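Local coordinates for McyG protein (Microcystis aeruginosa PCC 7806, PDB 4R0M) that binds phenylalanyl-adenylate and, as an adenylation-carrier didomain of microcystin synthetase, probably activates such a substrate for transfer to its peptidyl carrier domain, at residues V98-A103 with V113-N118; E139-Y144 with E148-I153; W120-N125 with L179-G184. All coordinates share one frame; numbering follows the deposited sequence.

How the contacts relate
Helix 111-122 ties the three contacts together. Its middle forms one side of contact 1 and its C-terminal end one side of contact 3, and the centres of these two lie about 8 Å apart. They are stitched directly as well, since Lys115 NZ sits 2.8 Å from Phe181 O. Contact 2 centres about 13 Å from contact 1 and 17 Å from contact 3, and reaches the same helix through Leu141 and Trp150, with Leu116 CG 3.9 Å from Trp150 CH2. The ligand end is at contact 3, where Thr182 touches the phenylalanyl-adenylate; in contact 1 the Lys115 side chain is about 8 Å from it. Contact 2 is the outlying member.

Contact 1: V98-A103 with V113-N118; sequences VPLTVA and VKKLEN
Leu100, just past the end of strand 96-99, reaches across to Lys115 and Leu116 on helix 111-122. Its CB points at the helix, yet CB and CG are too far back to touch it; the two methyls do the work. With CG anti to the carbonyl carbon (chi1 -66°), the branch opens toward the helix surface. CD1 lands on the backbone of Leu116, 4.0 Å from its CA, and lies 4.4 Å from the Leu116 CD1 methyl. CD2 goes to the neighbouring residue, 4.3 Å from Lys115 CE. That lysine runs out fully extended alongside, giving its aliphatic part to the leucine while its ammonium end continues to the carbonyl of Phe181, so one residue serves both the apolar layer and a backbone oxygen. Further along the segment Ala103 closes back on the start of the helix: its CB meets Val113 CG2 at 3.8 Å. No hydrogen bond spans the two segments. Leu100 and Leu116 both also pack on Ile74 and Gln76 of strand 72-76, next to strand 96-99 in the four-stranded parallel sheet; on another side, helix 135-144 brings Leu141 against Val113 and Leu116.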
loop_
_atom_site.group_PDB
_atom_site.type_symbol
_atom_site.label_atom_id
_atom_site.label_comp_id
_atom_site.label_asym_id
_atom_site.label_seq_id
_atom_site.Cartn_x
_atom_site.Cartn_y
_atom_site.Cartn_z
ATOM N N VAL A 98 4.657 -15.527 -3.725
ATOM C CA VAL A 98 3.318 -14.946 -3.670
ATOM C C VAL A 98 3.085 -14.417 -2.255
ATOM O O VAL A 98 2.532 -15.119 -1.400
ATOM C CB VAL A 98 2.225 -15.959 -4.089
ATOM C CG1 VAL A 98 0.864 -15.281 -4.185
ATOM C CG2 VAL A 98 2.578 -16.607 -5.423
ATOM N N PRO A 99 3.536 -13.177 -1.994
ATOM C CA PRO A 99 3.416 -12.602 -0.661
ATOM C C PRO A 99 1.977 -12.211 -0.363
ATOM O O PRO A 99 1.328 -11.554 -1.180
ATOM C CB PRO A 99 4.311 -11.351 -0.726
ATOM C CG PRO A 99 5.061 -11.441 -2.018
ATOM C CD PRO A 99 4.184 -12.243 -2.927
ATOM N N LEU A 100 1.481 -12.638 0.790
ATOM C CA LEU A 100 0.139 -12.273 1.226
ATOM C C LEU A 100 0.184 -11.707 2.642
ATOM O O LEU A 100 1.091 -12.022 3.414
ATOM C CB LEU A 100 -0.812 -13.473 1.136
ATOM C CG LEU A 100 -1.136 -14.024 -0.262
ATOM C CD1 LEU A 100 -1.828 -15.375 -0.164
ATOM C CD2 LEU A 100 -1.971 -13.052 -1.085
ATOM N N THR A 101 -0.792 -10.859 2.960
ATOM C CA THR A 101 -0.906 -10.245 4.278
ATOM C C THR A 101 -1.015 -11.319 5.354
ATOM O O THR A 101 -1.774 -12.279 5.210
ATOM C CB THR A 101 -2.136 -9.310 4.349
ATOM O OG1 THR A 101 -2.048 -8.325 3.311
ATOM C CG2 THR A 101 -2.226 -8.602 5.705
ATOM N N VAL A 102 -0.229 -11.159 6.414
ATOM C CA VAL A 102 -0.331 -12.005 7.596
ATOM C C VAL A 102 -1.619 -11.648 8.341
ATOM O O VAL A 102 -1.860 -10.483 8.656
ATOM C CB VAL A 102 0.910 -11.847 8.504
ATOM C CG1 VAL A 102 0.656 -12.406 9.899
ATOM C CG2 VAL A 102 2.120 -12.524 7.868
ATOM N N ALA A 103 -2.448 -12.659 8.590
ATOM C CA ALA A 103 -3.732 -12.476 9.266
ATOM C C ALA A 103 -3.554 -12.002 10.708
ATOM O O ALA A 103 -2.565 -12.362 11.352
ATOM C CB ALA A 103 -4.535 -13.768 9.225
ATOM N N VAL A 113 -7.400 -14.372 6.223
ATOM C CA VAL A 113 -7.533 -15.834 6.235
ATOM C C VAL A 113 -8.229 -16.328 4.962
ATOM O O VAL A 113 -7.800 -17.318 4.364
ATOM C CB VAL A 113 -8.279 -16.327 7.502
ATOM C CG1 VAL A 113 -8.829 -17.737 7.319
ATOM C CG2 VAL A 113 -7.360 -16.273 8.714
ATOM N N LYS A 114 -9.288 -15.627 4.554
ATOM C CA LYS A 114 -10.046 -15.966 3.345
ATOM C C LYS A 114 -9.201 -15.807 2.083
ATOM O O LYS A 114 -9.261 -16.643 1.182
ATOM C CB LYS A 114 -11.314 -15.111 3.233
ATOM C CG LYS A 114 -12.422 -15.509 4.196
ATOM C CD LYS A 114 -13.482 -14.422 4.315
ATOM C CE LYS A 114 -14.455 -14.727 5.447
ATOM N NZ LYS A 114 -15.415 -13.612 5.683
ATOM N N LYS A 115 -8.418 -14.733 2.034
ATOM C CA LYS A 115 -7.529 -14.465 0.908
ATOM C C LYS A 115 -6.481 -15.573 0.775
ATOM O O LYS A 115 -6.268 -16.101 -0.316
ATOM C CB LYS A 115 -6.861 -13.100 1.070
ATOM C CG LYS A 115 -6.360 -12.491 -0.229
ATOM C CD LYS A 115 -5.629 -11.186 0.038
ATOM C CE LYS A 115 -5.329 -10.448 -1.253
ATOM N NZ LYS A 115 -4.544 -9.209 -1.003
ATOM N N LEU A 116 -5.852 -15.928 1.895
ATOM C CA LEU A 116 -4.873 -17.011 1.934
ATOM C C LEU A 116 -5.444 -18.314 1.375
ATOM O O LEU A 116 -4.807 -18.962 0.542
ATOM C CB LEU A 116 -4.350 -17.220 3.362
ATOM C CG LEU A 116 -3.530 -18.477 3.676
ATOM C CD1 LEU A 116 -2.208 -18.513 2.916
ATOM C CD2 LEU A 116 -3.295 -18.591 5.174
ATOM N N GLU A 117 -6.644 -18.681 1.826
ATOM C CA GLU A 117 -7.316 -19.899 1.365
ATOM C C GLU A 117 -7.723 -19.824 -0.106
ATOM O O GLU A 117 -7.574 -20.803 -0.838
ATOM C CB GLU A 117 -8.531 -20.223 2.245
ATOM C CG GLU A 117 -8.164 -20.652 3.659
ATOM C CD GLU A 117 -9.363 -20.992 4.527
ATOM O OE1 GLU A 117 -10.503 -21.022 4.020
ATOM O OE2 GLU A 117 -9.163 -21.236 5.732
ATOM N N ASN A 118 -8.233 -18.667 -0.528
ATOM C CA ASN A 118 -8.652 -18.470 -1.918
ATOM C C ASN A 118 -7.483 -18.530 -2.893
ATOM O O ASN A 118 -7.546 -19.238 -3.899
ATOM C CB ASN A 118 -9.420 -17.152 -2.089
ATOM C CG ASN A 118 -10.850 -17.229 -1.574
ATOM O OD1 ASN A 118 -11.426 -18.311 -1.445
ATOM N ND2 ASN A 118 -11.433 -16.070 -1.284
#

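Contact 2: E139-Y144 with E148-I153; sequences EKLGTY and EGWQVI
Trp150 lays its indole flat against helix 135-144 at Gly142. The glycine CA stands over one face of the five-membered ring, 3.5 Å from its centroid and only 13° off the ring normal, which makes a CH-pi contact. A CB on this residue would run straight into Trp150 CD1, so the close approach depends on glycine. The indole gets there because CG is anti to the backbone N (chi1 -168°), carrying the ring out from the chain toward the helix. Glu139 CA comes at the ring edge instead, 4.0 Å from Trp150 NE1, and that N-H is used by the backbone carbonyl of Ile138. Farther round, Leu141 CD2 approaches Trp150 CZ2 at 4.2 Å, from an oblique direction. Replacing the indole of Trp150 by an alanine methyl is likely to open a gap over Gly142 and leave the Ile138 carbonyl without this donor. The second meeting is aliphatic: Glu139 CB leaves away from the strand, but chi1 (-72°) turns CG back to 3.8 Å from Val152 CG2, the two side chains crossing at a slant. The contact closes the beta-alpha-beta unit of strand 128-130, helix 135-144 and strand 152-154, the last an outer strand of the four-stranded parallel sheet. Beyond it, helix 111-122 supplies Leu116 against Trp150, and Trp120 meets the same indole edge-to-face.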
loop_
_atom_site.group_PDB
_atom_site.type_symbol
_atom_site.label_atom_id
_atom_site.label_comp_id
_atom_site.label_asym_id
_atom_site.label_seq_id
_atom_site.Cartn_x
_atom_site.Cartn_y
_atom_site.Cartn_z
ATOM N N GLU A 139 -0.665 -24.056 10.284
ATOM C CA GLU A 139 -0.901 -25.495 10.130
ATOM C C GLU A 139 -2.241 -25.903 10.745
ATOM O O GLU A 139 -2.984 -26.692 10.159
ATOM C CB GLU A 139 0.241 -26.313 10.744
ATOM C CG GLU A 139 1.540 -26.266 9.952
ATOM C CD GLU A 139 2.618 -27.179 10.511
ATOM O OE1 GLU A 139 2.825 -27.192 11.745
ATOM O OE2 GLU A 139 3.272 -27.881 9.710
ATOM N N LYS A 140 -2.538 -25.344 11.919
ATOM C CA LYS A 140 -3.791 -25.595 12.638
ATOM C C LYS A 140 -5.014 -25.264 11.782
ATOM O O LYS A 140 -5.963 -26.046 11.719
ATOM C CB LYS A 140 -3.820 -24.797 13.948
ATOM C CG LYS A 140 -5.007 -25.103 14.851
ATOM C CD LYS A 140 -4.892 -24.383 16.186
ATOM C CE LYS A 140 -6.128 -24.613 17.043
ATOM N NZ LYS A 140 -5.954 -24.096 18.429
ATOM N N LEU A 141 -4.974 -24.108 11.124
ATOM C CA LEU A 141 -6.013 -23.691 10.185
ATOM C C LEU A 141 -6.237 -24.737 9.090
ATOM O O LEU A 141 -7.377 -25.015 8.713
ATOM C CB LEU A 141 -5.652 -22.332 9.569
ATOM C CG LEU A 141 -6.501 -21.736 8.439
ATOM C CD1 LEU A 141 -7.902 -21.360 8.910
ATOM C CD2 LEU A 141 -5.798 -20.530 7.830
ATOM N N GLY A 142 -5.143 -25.312 8.591
ATOM C CA GLY A 142 -5.203 -26.339 7.554
ATOM C C GLY A 142 -5.904 -27.607 8.000
ATOM O O GLY A 142 -6.728 -28.156 7.267
ATOM N N THR A 143 -5.575 -28.068 9.204
ATOM C CA THR A 143 -6.179 -29.277 9.768
ATOM C C THR A 143 -7.637 -29.051 10.185
ATOM O O THR A 143 -8.495 -29.899 9.929
ATOM C CB THR A 143 -5.361 -29.827 10.957
ATOM O OG1 THR A 143 -4.982 -28.751 11.820
ATOM C CG2 THR A 143 -4.102 -30.534 10.464
ATOM N N TYR A 144 -7.906 -27.903 10.807
ATOM C CA TYR A 144 -9.257 -27.528 11.238
ATOM C C TYR A 144 -10.240 -27.358 10.082
ATOM O O TYR A 144 -11.400 -27.755 10.191
ATOM C CB TYR A 144 -9.217 -26.249 12.081
ATOM C CG TYR A 144 -9.141 -26.488 13.574
ATOM C CD1 TYR A 144 -8.090 -27.217 14.137
ATOM C CD2 TYR A 144 -10.117 -25.969 14.429
ATOM C CE1 TYR A 144 -8.019 -27.433 15.505
ATOM C CE2 TYR A 144 -10.056 -26.179 15.800
ATOM C CZ TYR A 144 -9.006 -26.911 16.331
ATOM O OH TYR A 144 -8.941 -27.120 17.690
ATOM N N GLU A 148 -6.828 -30.208 1.979
ATOM C CA GLU A 148 -6.027 -31.321 1.476
ATOM C C GLU A 148 -4.717 -30.858 0.829
ATOM O O GLU A 148 -4.728 -30.075 -0.124
ATOM C CB GLU A 148 -6.858 -32.144 0.487
ATOM C CG GLU A 148 -6.293 -33.515 0.146
ATOM C CD GLU A 148 -7.154 -34.276 -0.850
ATOM O OE1 GLU A 148 -7.980 -33.645 -1.548
ATOM O OE2 GLU A 148 -7.004 -35.515 -0.939
ATOM N N GLY A 149 -3.598 -31.350 1.359
ATOM C CA GLY A 149 -2.270 -31.031 0.833
ATOM C C GLY A 149 -1.651 -29.774 1.419
ATOM O O GLY A 149 -0.611 -29.309 0.947
ATOM N N TRP A 150 -2.299 -29.229 2.448
ATOM C CA TRP A 150 -1.845 -28.036 3.158
ATOM C C TRP A 150 -0.495 -28.276 3.765
ATOM O O TRP A 150 -0.344 -29.129 4.645
ATOM C CB TRP A 150 -2.857 -27.697 4.244
ATOM C CG TRP A 150 -2.723 -26.341 4.898
ATOM C CD1 TRP A 150 -2.121 -26.042 6.117
ATOM C CD2 TRP A 150 -3.249 -25.055 4.410
ATOM N NE1 TRP A 150 -2.224 -24.705 6.401
ATOM C CE2 TRP A 150 -2.887 -24.055 5.419
ATOM C CE3 TRP A 150 -3.947 -24.647 3.276
ATOM C CZ2 TRP A 150 -3.221 -22.714 5.281
ATOM C CZ3 TRP A 150 -4.280 -23.290 3.148
ATOM C CH2 TRP A 150 -3.924 -22.349 4.126
ATOM N N GLN A 151 0.501 -27.534 3.287
ATOM C CA GLN A 151 1.875 -27.665 3.769
ATOM C C GLN A 151 2.480 -26.311 4.106
ATOM O O GLN A 151 2.399 -25.366 3.317
ATOM C CB GLN A 151 2.748 -28.393 2.741
ATOM C CG GLN A 151 2.745 -29.910 2.874
ATOM C CD GLN A 151 3.548 -30.407 4.070
ATOM O OE1 GLN A 151 4.555 -29.805 4.460
ATOM N NE2 GLN A 151 3.109 -31.518 4.653
ATOM N N VAL A 152 3.080 -26.229 5.289
ATOM C CA VAL A 152 3.722 -25.006 5.760
ATOM C C VAL A 152 5.136 -25.326 6.242
ATOM O O VAL A 152 5.356 -26.342 6.906
ATOM C CB VAL A 152 2.930 -24.335 6.910
ATOM C CG1 VAL A 152 3.369 -22.888 7.088
ATOM C CG2 VAL A 152 1.428 -24.395 6.653
ATOM N N ILE A 153 6.088 -24.463 5.899
ATOM C CA ILE A 153 7.468 -24.614 6.362
ATOM C C ILE A 153 8.061 -23.267 6.793
ATOM O O ILE A 153 7.789 -22.232 6.182
ATOM C CB ILE A 153 8.358 -25.334 5.311
ATOM C CG1 ILE A 153 9.709 -25.726 5.923
ATOM C CG2 ILE A 153 8.522 -24.495 4.043
ATOM C CD1 ILE A 153 10.451 -26.805 5.164
#

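Contact 3: W120-N125 with L179-G184; sequences WKILDN and LLFTSG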
loop_
_atom_site.group_PDB
_atom_site.type_symbol
_atom_site.label_atom_id
_atom_site.label_comp_id
_atom_site.label_asym_id
_atom_site.label_seq_id
_atom_site.Cartn_x
_atom_site.Cartn_y
_atom_site.Cartn_z
ATOM N N TRP A 120 -4.567 -19.855 -2.311
ATOM C CA TRP A 120 -4.074 -21.233 -2.214
ATOM C C TRP A 120 -4.793 -22.162 -3.156
ATOM O O TRP A 120 -4.168 -23.018 -3.786
ATOM C CB TRP A 120 -4.189 -21.724 -0.775
ATOM C CG TRP A 120 -3.665 -23.116 -0.520
ATOM C CD1 TRP A 120 -2.340 -23.513 -0.349
ATOM C CD2 TRP A 120 -4.452 -24.346 -0.356
ATOM N NE1 TRP A 120 -2.257 -24.863 -0.113
ATOM C CE2 TRP A 120 -3.484 -25.424 -0.104
ATOM C CE3 TRP A 120 -5.808 -24.654 -0.399
ATOM C CZ2 TRP A 120 -3.884 -26.738 0.095
ATOM C CZ3 TRP A 120 -6.197 -25.984 -0.199
ATOM C CH2 TRP A 120 -5.257 -26.997 0.041
ATOM N N LYS A 121 -6.110 -21.993 -3.264
ATOM C CA LYS A 121 -6.928 -22.796 -4.174
ATOM C C LYS A 121 -6.701 -22.411 -5.639
ATOM O O LYS A 121 -6.629 -23.281 -6.508
ATOM C CB LYS A 121 -8.414 -22.693 -3.803
ATOM C CG LYS A 121 -8.768 -23.428 -2.518
ATOM C CD LYS A 121 -10.149 -23.058 -1.993
ATOM C CE LYS A 121 -10.412 -23.727 -0.651
ATOM N NZ LYS A 121 -11.825 -23.577 -0.198
ATOM N N ILE A 122 -6.577 -21.111 -5.899
ATOM C CA ILE A 122 -6.311 -20.603 -7.247
ATOM C C ILE A 122 -4.983 -21.135 -7.814
ATOM O O ILE A 122 -4.883 -21.415 -9.011
ATOM C CB ILE A 122 -6.354 -19.054 -7.284
ATOM C CG1 ILE A 122 -7.791 -18.560 -7.090
ATOM C CG2 ILE A 122 -5.799 -18.507 -8.595
ATOM C CD1 ILE A 122 -7.903 -17.117 -6.641
ATOM N N LEU A 123 -3.988 -21.299 -6.942
ATOM C CA LEU A 123 -2.634 -21.689 -7.349
ATOM C C LEU A 123 -2.344 -23.191 -7.250
ATOM O O LEU A 123 -1.182 -23.606 -7.302
ATOM C CB LEU A 123 -1.591 -20.907 -6.540
ATOM C CG LEU A 123 -1.550 -19.380 -6.620
ATOM C CD1 LEU A 123 -0.449 -18.848 -5.719
ATOM C CD2 LEU A 123 -1.349 -18.902 -8.049
ATOM N N ASP A 124 -3.403 -23.992 -7.118
ATOM C CA ASP A 124 -3.311 -25.459 -7.030
ATOM C C ASP A 124 -2.414 -25.956 -5.887
ATOM O O ASP A 124 -1.426 -26.656 -6.117
ATOM C CB ASP A 124 -2.885 -26.076 -8.377
ATOM C CG ASP A 124 -3.914 -25.854 -9.482
ATOM O OD1 ASP A 124 -5.129 -26.034 -9.231
ATOM O OD2 ASP A 124 -3.505 -25.509 -10.612
ATOM N N ASN A 125 -2.773 -25.575 -4.662
ATOM C CA ASN A 125 -2.135 -26.077 -3.433
ATOM C C ASN A 125 -0.612 -25.877 -3.347
ATOM O O ASN A 125 0.130 -26.849 -3.189
ATOM C CB ASN A 125 -2.481 -27.563 -3.204
ATOM C CG ASN A 125 -3.978 -27.839 -3.217
ATOM O OD1 ASN A 125 -4.775 -27.043 -3.718
ATOM N ND2 ASN A 125 -4.364 -28.988 -2.665
ATOM N N LEU A 179 4.195 -12.444 -8.131
ATOM C CA LEU A 179 2.742 -12.497 -8.238
ATOM C C LEU A 179 2.107 -11.914 -6.979
ATOM O O LEU A 179 2.250 -12.471 -5.891
ATOM C CB LEU A 179 2.276 -13.937 -8.486
ATOM C CG LEU A 179 0.786 -14.246 -8.670
ATOM C CD1 LEU A 179 0.164 -13.453 -9.809
ATOM C CD2 LEU A 179 0.603 -15.738 -8.901
ATOM N N LEU A 180 1.422 -10.781 -7.137
ATOM C CA LEU A 180 0.794 -10.081 -6.015
ATOM C C LEU A 180 -0.722 -9.985 -6.167
ATOM O O LEU A 180 -1.227 -9.365 -7.107
ATOM C CB LEU A 180 1.391 -8.678 -5.846
ATOM C CG LEU A 180 2.849 -8.549 -5.399
ATOM C CD1 LEU A 180 3.389 -7.177 -5.765
ATOM C CD2 LEU A 180 2.986 -8.801 -3.906
ATOM N N PHE A 181 -1.438 -10.597 -5.228
ATOM C CA PHE A 181 -2.895 -10.596 -5.239
ATOM C C PHE A 181 -3.463 -9.393 -4.502
ATOM O O PHE A 181 -3.087 -9.120 -3.362
ATOM C CB PHE A 181 -3.441 -11.890 -4.631
ATOM C CG PHE A 181 -3.409 -13.062 -5.568
ATOM C CD1 PHE A 181 -2.258 -13.837 -5.701
ATOM C CD2 PHE A 181 -4.532 -13.402 -6.314
ATOM C CE1 PHE A 181 -2.228 -14.919 -6.565
ATOM C CE2 PHE A 181 -4.508 -14.485 -7.180
ATOM C CZ PHE A 181 -3.354 -15.245 -7.306
ATOM N N THR A 182 -4.358 -8.671 -5.169
ATOM C CA THR A 182 -5.121 -7.593 -4.546
ATOM C C THR A 182 -6.577 -8.024 -4.407
ATOM O O THR A 182 -7.103 -8.734 -5.270
ATOM C CB THR A 182 -5.074 -6.298 -5.379
ATOM O OG1 THR A 182 -5.426 -6.587 -6.737
ATOM C CG2 THR A 182 -3.688 -5.679 -5.345
ATOM N N SER A 183 -7.221 -7.603 -3.320
ATOM C CA SER A 183 -8.646 -7.871 -3.125
ATOM C C SER A 183 -9.469 -6.943 -4.007
ATOM O O SER A 183 -9.305 -5.721 -3.965
ATOM C CB SER A 183 -9.048 -7.704 -1.656
ATOM O OG SER A 183 -8.647 -8.820 -0.879
ATOM N N GLY A 184 -10.343 -7.531 -4.820
ATOM C CA GLY A 184 -11.235 -6.759 -5.679
ATOM C C GLY A 184 -12.395 -6.170 -4.896
ATOM O O GLY A 184 -12.490 -6.352 -3.678
#
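Ile122 and Leu123, at the end of helix 111-122, meet Leu179 and Phe181 of strand 176-182 through side chains alone; the nearest CA atoms, those of Leu123 and Leu179, are 10.7 Å apart. The segment opens with Trp120, which faces its own chain: the CA of Asn125 folds back 3.5 Å above the plane of its indole, toward the rim. After Lys121, Ile122 points at the strand and sets its CG2 branch 4.3 Å from Phe181 CZ, coming in obliquely to the ring. Leu123, where the backbone departs from the helix, makes the fuller contact. A chi1 of -61° tucks Leu123 CG beside its backbone N and sends CD2 to two partners: 3.8 Å from Leu179 CD2, where the two leucine side chains run antiparallel, one passing alongside the other, and 4.2 Å from Phe181 CZ, reaching the rim of the ring almost level with it. Asp124, at positive phi (57°), turns the chain as the C-prime residue of a Schellman motif, and Asn125 N completes it with a 3.0 Å bond to Trp120 O; the bond from Asp124 N to Lys121 O is weak. On the other segment Thr182 touches the adenylate and opens the Thr-Ser-Gly run with which the phosphate-binding loop of adenylation domains typically begins; Gly184 in it is poorly ordered. Strand 176-182 pairs antiparallel with 190-195, and Val98 of strand 96-99 touches both Leu123 and Phe181, so the helix end and this hairpin strand both pack on an outer strand of the parallel sheet.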